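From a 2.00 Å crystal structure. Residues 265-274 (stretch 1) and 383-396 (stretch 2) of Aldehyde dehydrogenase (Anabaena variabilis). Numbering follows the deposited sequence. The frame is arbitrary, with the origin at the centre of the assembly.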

# COMPACT_ATOMS: atom_id res chain seq x y z
N SER A 265 -13.29 -2.44 21.46
CA SER A 265 -12.41 -3.13 20.57
C SER A 265 -12.99 -3.05 19.17
O SER A 265 -14.20 -3.29 18.97
CB SER A 265 -12.26 -4.58 20.95
OG SER A 265 -11.46 -5.27 20.07
N CYS A 266 -12.09 -2.80 18.21
CA CYS A 266 -12.39 -2.87 16.75
C CYS A 266 -12.99 -4.25 16.39
O CYS A 266 -13.82 -4.34 15.49
CB CYS A 266 -11.08 -2.63 15.94
SG CYS A 266 -10.52 -0.92 16.13
N LEU A 267 -12.57 -5.27 17.12
CA LEU A 267 -12.88 -6.71 16.87
C LEU A 267 -14.03 -7.25 17.69
O LEU A 267 -14.31 -8.46 17.69
CB LEU A 267 -11.65 -7.58 17.22
CG LEU A 267 -10.39 -7.11 16.55
CD1 LEU A 267 -9.17 -7.86 17.08
CD2 LEU A 267 -10.54 -7.24 15.06
N SER A 268 -14.72 -6.38 18.38
CA SER A 268 -15.82 -6.78 19.19
C SER A 268 -16.95 -7.22 18.25
O SER A 268 -17.23 -6.53 17.24
CB SER A 268 -16.33 -5.57 20.02
OG SER A 268 -17.18 -6.07 21.00
N ILE A 269 -17.65 -8.28 18.63
CA ILE A 269 -18.89 -8.67 17.96
C ILE A 269 -19.96 -7.62 18.37
O ILE A 269 -20.26 -7.46 19.55
CB ILE A 269 -19.37 -10.08 18.36
CG1 ILE A 269 -18.37 -11.18 17.97
CG2 ILE A 269 -20.76 -10.35 17.76
CD1 ILE A 269 -17.97 -11.16 16.49
N GLU A 270 -20.52 -6.91 17.39
CA GLU A 270 -21.46 -5.86 17.70
C GLU A 270 -22.86 -6.09 17.11
O GLU A 270 -23.75 -5.30 17.34
CB GLU A 270 -20.90 -4.55 17.18
CG GLU A 270 -19.71 -4.03 18.00
CD GLU A 270 -19.49 -2.50 17.96
OE1 GLU A 270 -20.36 -1.76 17.44
OE2 GLU A 270 -18.42 -2.05 18.46
N ARG A 271 -23.03 -7.15 16.33
CA ARG A 271 -24.33 -7.52 15.74
C ARG A 271 -24.42 -9.03 15.66
O ARG A 271 -23.47 -9.66 15.26
CB ARG A 271 -24.46 -7.04 14.31
CG ARG A 271 -24.06 -5.60 14.16
CD ARG A 271 -24.24 -5.16 12.73
NE ARG A 271 -23.09 -5.40 11.89
CZ ARG A 271 -23.14 -5.84 10.63
NH1 ARG A 271 -24.28 -6.24 10.08
NH2 ARG A 271 -22.03 -5.94 9.93
N ILE A 272 -25.56 -9.60 16.02
CA ILE A 272 -25.72 -11.03 16.11
C ILE A 272 -27.01 -11.45 15.38
O ILE A 272 -28.10 -10.92 15.67
CB ILE A 272 -25.79 -11.45 17.59
CG1 ILE A 272 -24.50 -11.05 18.32
CG2 ILE A 272 -25.93 -12.95 17.67
CD1 ILE A 272 -24.71 -10.94 19.83
N TYR A 273 -26.84 -12.32 14.38
CA TYR A 273 -27.94 -12.82 13.55
C TYR A 273 -28.12 -14.30 13.83
O TYR A 273 -27.15 -15.05 13.74
CB TYR A 273 -27.64 -12.55 12.07
CG TYR A 273 -27.38 -11.09 11.82
CD1 TYR A 273 -28.44 -10.20 11.69
CD2 TYR A 273 -26.08 -10.58 11.82
CE1 TYR A 273 -28.22 -8.83 11.56
CE2 TYR A 273 -25.83 -9.23 11.66
CZ TYR A 273 -26.91 -8.36 11.54
OH TYR A 273 -26.63 -7.05 11.37
N VAL A 274 -29.34 -14.74 14.16
CA VAL A 274 -29.57 -16.14 14.54
C VAL A 274 -30.75 -16.72 13.78
O VAL A 274 -31.81 -16.08 13.66
CB VAL A 274 -29.87 -16.26 16.05
CG1 VAL A 274 -29.90 -17.73 16.46
CG2 VAL A 274 -28.82 -15.52 16.86
N TYR A 383 -27.12 -10.92 3.66
CA TYR A 383 -27.49 -9.54 3.34
C TYR A 383 -27.33 -8.63 4.56
O TYR A 383 -26.73 -7.56 4.47
CB TYR A 383 -28.94 -9.45 2.86
CG TYR A 383 -29.37 -8.02 2.73
CD1 TYR A 383 -28.91 -7.23 1.66
CD2 TYR A 383 -30.15 -7.40 3.71
CE1 TYR A 383 -29.26 -5.90 1.56
CE2 TYR A 383 -30.50 -6.06 3.60
CZ TYR A 383 -30.04 -5.34 2.52
OH TYR A 383 -30.36 -4.04 2.38
N LEU A 384 -27.87 -9.05 5.70
CA LEU A 384 -27.73 -8.23 6.92
C LEU A 384 -26.28 -8.09 7.39
O LEU A 384 -25.86 -7.00 7.70
CB LEU A 384 -28.61 -8.78 8.06
CG LEU A 384 -30.13 -8.76 7.77
CD1 LEU A 384 -30.85 -9.74 8.69
CD2 LEU A 384 -30.71 -7.37 7.91
N ALA A 385 -25.50 -9.17 7.37
CA ALA A 385 -24.12 -9.11 7.82
C ALA A 385 -23.32 -8.16 6.95
O ALA A 385 -22.39 -7.50 7.44
CB ALA A 385 -23.47 -10.49 7.79
N ASN A 386 -23.68 -8.10 5.67
CA ASN A 386 -22.94 -7.27 4.70
C ASN A 386 -23.50 -5.84 4.58
O ASN A 386 -22.92 -5.03 3.86
CB ASN A 386 -22.93 -7.93 3.30
CG ASN A 386 -21.88 -9.03 3.18
OD1 ASN A 386 -20.88 -9.04 3.88
ND2 ASN A 386 -22.07 -9.92 2.21
N ASP A 387 -24.59 -5.55 5.28
CA ASP A 387 -25.20 -4.22 5.27
C ASP A 387 -24.51 -3.25 6.26
O ASP A 387 -25.06 -2.90 7.31
CB ASP A 387 -26.70 -4.35 5.64
CG ASP A 387 -27.46 -3.05 5.45
OD1 ASP A 387 -27.10 -2.37 4.50
OD2 ASP A 387 -28.35 -2.70 6.27
N THR A 388 -23.29 -2.84 5.93
CA THR A 388 -22.47 -2.06 6.84
C THR A 388 -21.45 -1.34 6.00
O THR A 388 -21.09 -1.85 4.92
CB THR A 388 -21.73 -3.02 7.83
OG1 THR A 388 -20.79 -2.29 8.60
CG2 THR A 388 -20.99 -4.13 7.09
N ILE A 389 -20.96 -0.20 6.50
CA ILE A 389 -19.80 0.48 5.88
C ILE A 389 -18.46 -0.02 6.37
O ILE A 389 -17.41 0.39 5.88
CB ILE A 389 -19.81 2.00 6.11
CG1 ILE A 389 -19.70 2.30 7.60
CG2 ILE A 389 -21.07 2.60 5.53
CD1 ILE A 389 -19.12 3.67 7.86
N TYR A 390 -18.49 -0.98 7.29
CA TYR A 390 -17.29 -1.60 7.79
C TYR A 390 -16.99 -2.95 7.11
O TYR A 390 -17.76 -3.42 6.27
CB TYR A 390 -17.47 -1.82 9.31
CG TYR A 390 -17.54 -0.50 10.06
CD1 TYR A 390 -16.39 0.22 10.23
CD2 TYR A 390 -18.74 0.04 10.56
CE1 TYR A 390 -16.40 1.42 10.93
CE2 TYR A 390 -18.73 1.23 11.30
CZ TYR A 390 -17.55 1.90 11.46
OH TYR A 390 -17.37 3.10 12.12
N GLY A 391 -15.88 -3.58 7.49
CA GLY A 391 -15.51 -4.84 6.87
C GLY A 391 -14.25 -5.41 7.45
O GLY A 391 -13.38 -5.89 6.72
N LEU A 392 -14.17 -5.38 8.78
CA LEU A 392 -12.99 -5.82 9.45
C LEU A 392 -13.02 -7.34 9.67
O LEU A 392 -12.15 -8.06 9.16
CB LEU A 392 -12.84 -5.08 10.81
CG LEU A 392 -11.49 -5.18 11.48
CD1 LEU A 392 -10.36 -4.61 10.63
CD2 LEU A 392 -11.44 -4.48 12.84
N SER A 393 -14.02 -7.82 10.43
CA SER A 393 -14.13 -9.25 10.68
C SER A 393 -15.57 -9.70 10.80
O SER A 393 -16.49 -8.89 10.81
CB SER A 393 -13.41 -9.63 12.01
OG SER A 393 -12.61 -8.56 12.50
N ALA A 394 -15.74 -11.00 11.05
CA ALA A 394 -17.04 -11.61 11.27
C ALA A 394 -16.88 -13.02 11.85
O ALA A 394 -15.79 -13.57 11.89
CB ALA A 394 -17.85 -11.68 9.97
N ALA A 395 -17.98 -13.59 12.27
CA ALA A 395 -18.00 -14.97 12.76
C ALA A 395 -19.20 -15.72 12.20
O ALA A 395 -20.29 -15.13 12.08
CB ALA A 395 -18.01 -14.99 14.26
N VAL A 396 -19.03 -17.01 11.90
CA VAL A 396 -20.13 -17.86 11.48
C VAL A 396 -20.05 -19.16 12.24
O VAL A 396 -18.98 -19.77 12.29
CB VAL A 396 -20.04 -18.20 9.97
CG1 VAL A 396 -21.24 -19.02 9.55
CG2 VAL A 396 -19.97 -16.90 9.13

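The two stretches touch through side chains rather than through a shared backbone ladder. Arg271 and Tyr273 lie in a strand of stretch 1, while stretch 2 runs from a helix holding Leu384 and Ala385, through a loop, into a strand from Ser393 to Val396. No main-chain hydrogen bond joins them, and their nearest CA pairs stay well apart: Leu267 CA to Ser393 CA is 6.8 Å, Ile269 CA to Ala394 CA is 7.5 Å, and Tyr273 CA to Ala385 CA is 7.8 Å. Together they bury 409 Å², counting both sides.

The polar link rests on Arg271, whose CA-to-CB bond points toward the other stretch. Its NH1 donates to Leu384 O at 3.0 Å with an N-H...O angle of 134°, and its NH2 donates to Ala385 O, also at 3.0 Å, with a straighter angle of 159°. Both carbonyls lie at the guanidinium edge, near its plane, where the N-H bonds are directed. Leu384 O also accepts from Asp387 N at 3.1 Å, so this oxygen serves the local backbone and the arginine together. Within stretch 1, Arg271 NH1 donates to Tyr273 OH at 2.8 Å (153°), an alternate-residue pairing along the strand that ties the tyrosine to the same polar cluster. Thr388 CG2 also lies 3.5 Å from Arg271 NH2, a van der Waals contact with the charged group rather than an apolar pairing.

An apolar contact extends from this anchor. Tyr273 CE1 lies 3.5 Å from Leu384 CB, so the tyrosine combines carbon packing with its hydroxyl bond.

A second apolar group gathers at the turn. Ser265 to Ser268 form a type I beta turn, supported by Ser268 N to Ser265 O at 3.2 Å. Leu392 CD2 meets both central residues of this turn, at 3.6 Å from Cys266 CB and 3.7 Å from Leu267 CD2. Ile269 CD1 to Ala395 CB, at 4.4 Å, is a looser contact.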